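Polygalacturonase (Pectobacterium carotovorum subsp. carotovorum, PDB 1BHE) hydrolyses the alpha-1,4 bonds between galacturonosyl units of polygalacturonic acid, and so takes part in the maceration and soft-rotting of plant tissue. Local coordinates at residues G222-A227 with G252-S257. Sequence-based numbering, arbitrary orientation.
Sequences GDDNVA and GMSIGS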
loop_
_atom_site.group_PDB
_atom_site.type_symbol
_atom_site.label_atom_id
_atom_site.label_comp_id
_atom_site.label_asym_id
_atom_site.label_seq_id
_atom_site.Cartn_x
_atom_site.Cartn_y
_atom_site.Cartn_z
ATOM N N GLY A 222 -1.771 7.771 -6.428
ATOM C CA GLY A 222 -1.049 7.918 -7.679
ATOM C C GLY A 222 -0.615 6.572 -8.239
ATOM O O GLY A 222 -0.924 6.270 -9.393
ATOM N N ASP A 223 0.111 5.788 -7.450
ATOM C CA ASP A 223 0.608 4.498 -7.946
ATOM C C ASP A 223 -0.276 3.358 -7.470
ATOM O O ASP A 223 -1.493 3.551 -7.406
ATOM C CB ASP A 223 2.086 4.328 -7.600
ATOM C CG ASP A 223 2.995 5.181 -8.471
ATOM O OD1 ASP A 223 2.504 5.974 -9.309
ATOM O OD2 ASP A 223 4.232 5.080 -8.333
ATOM N N ASP A 224 0.254 2.152 -7.290
ATOM C CA ASP A 224 -0.596 1.002 -6.989
ATOM C C ASP A 224 -1.516 1.218 -5.800
ATOM O O ASP A 224 -1.064 1.630 -4.738
ATOM C CB ASP A 224 0.259 -0.247 -6.738
ATOM C CG ASP A 224 0.737 -0.855 -8.045
ATOM O OD1 ASP A 224 -0.073 -0.936 -8.995
ATOM O OD2 ASP A 224 1.918 -1.251 -8.108
ATOM N N ASN A 225 -2.794 0.887 -5.970
ATOM C CA ASN A 225 -3.752 1.015 -4.868
ATOM C C ASN A 225 -3.347 0.013 -3.789
ATOM O O ASN A 225 -3.281 0.318 -2.597
ATOM C CB ASN A 225 -5.178 0.819 -5.370
ATOM C CG ASN A 225 -5.549 1.795 -6.471
ATOM O OD1 ASN A 225 -5.039 1.703 -7.593
ATOM N ND2 ASN A 225 -6.434 2.738 -6.170
ATOM N N VAL A 226 -3.053 -1.205 -4.218
ATOM C CA VAL A 226 -2.543 -2.294 -3.408
ATOM C C VAL A 226 -1.483 -3.003 -4.264
ATOM O O VAL A 226 -1.720 -3.258 -5.450
ATOM C CB VAL A 226 -3.589 -3.329 -2.967
ATOM C CG1 VAL A 226 -2.942 -4.601 -2.403
ATOM C CG2 VAL A 226 -4.546 -2.795 -1.912
ATOM N N ALA A 227 -0.322 -3.292 -3.700
ATOM C CA ALA A 227 0.712 -4.020 -4.438
ATOM C C ALA A 227 1.234 -5.132 -3.529
ATOM O O ALA A 227 1.900 -4.851 -2.530
ATOM C CB ALA A 227 1.836 -3.129 -4.923
ATOM N N GLY A 252 -3.758 0.316 -9.811
ATOM C CA GLY A 252 -4.408 -0.966 -9.716
ATOM C C GLY A 252 -4.342 -1.807 -8.468
ATOM O O GLY A 252 -3.688 -1.524 -7.469
ATOM N N MET A 253 -5.114 -2.890 -8.529
ATOM C CA MET A 253 -5.128 -3.972 -7.549
ATOM C C MET A 253 -4.067 -4.941 -8.067
ATOM O O MET A 253 -4.347 -5.810 -8.899
ATOM C CB MET A 253 -6.509 -4.608 -7.461
ATOM C CG MET A 253 -6.596 -5.917 -6.690
ATOM S SD MET A 253 -6.034 -5.753 -4.977
ATOM C CE MET A 253 -4.542 -6.739 -5.014
ATOM N N SER A 254 -2.808 -4.678 -7.709
ATOM C CA SER A 254 -1.682 -5.387 -8.265
ATOM C C SER A 254 -0.929 -6.383 -7.398
ATOM O O SER A 254 -0.909 -6.365 -6.175
ATOM C CB SER A 254 -0.641 -4.343 -8.751
ATOM O OG SER A 254 -1.237 -3.401 -9.628
ATOM N N ILE A 255 -0.243 -7.281 -8.104
ATOM C CA ILE A 255 0.672 -8.273 -7.563
ATOM C C ILE A 255 1.992 -8.070 -8.319
ATOM O O ILE A 255 1.956 -8.078 -9.554
ATOM C CB ILE A 255 0.196 -9.716 -7.703
ATOM C CG1 ILE A 255 -0.999 -10.007 -6.780
ATOM C CG2 ILE A 255 1.305 -10.722 -7.414
ATOM C CD1 ILE A 255 -1.725 -11.298 -7.120
ATOM N N GLY A 256 3.097 -7.847 -7.621
ATOM C CA GLY A 256 4.381 -7.629 -8.291
ATOM C C GLY A 256 4.860 -6.199 -8.048
ATOM O O GLY A 256 4.219 -5.461 -7.306
ATOM N N SER A 257 5.992 -5.846 -8.632
ATOM C CA SER A 257 6.752 -6.684 -9.544
ATOM C C SER A 257 7.561 -7.792 -8.908
ATOM O O SER A 257 7.959 -8.772 -9.555
ATOM C CB SER A 257 7.694 -5.769 -10.361
ATOM O OG SER A 257 6.887 -4.987 -11.245
#
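Gly252 meets Asn225 through a bond from its backbone N to Asn225 OD1, 2.9 Å long and in the plane of the amide carbonyl. The amide is anchored from its other end, because Asn225 ND2 bonds to the carbonyl oxygens of Ile219 and Thr249. Gly252 O in turn accepts two weak bonds, from Asn225 N at 3.0 Å and from Val226 N at 3.3 Å; the second is nearly straight (172°). At Met253 the pairing becomes a parallel bridge with Val226. The two side chains lie side by side and point the same way. The Met253 chain bends at chi2 and chi3, and its methyl CE lies 3.7 Å from Val226 CG1. Phe247 packs against both. Ser254 N then donates to Val226 O at 2.9 Å. Ser254 pairs with Ala227 in the next parallel bridge, and both side chains lie on the face of the sheet opposite Val226 and Met253. Ala227 CA makes a CA-H...O contact with Ser254 O at 3.3 Å. Ser254 OG, beside its own backbone N (chi1 -53°), donates to Asp224 OD1 at 2.8 Å and meets it from above the carboxylate plane. Arg280 bridges the pair, with NE bonded to Ser254 OG and NH2 in a salt bridge with Asp224 OD1; Lys282 forms another with Asp224 OD2. Segment 222-227 carries Asp223, the predicted proton donor, and Asp224 touches His251, an inferred active-site residue. Strands 226-230 and 253-256 are neighbours in successive coils of the right-handed parallel beta-helix of family 28, with strand 204-207 beyond the first and strand 277-282 beyond the second.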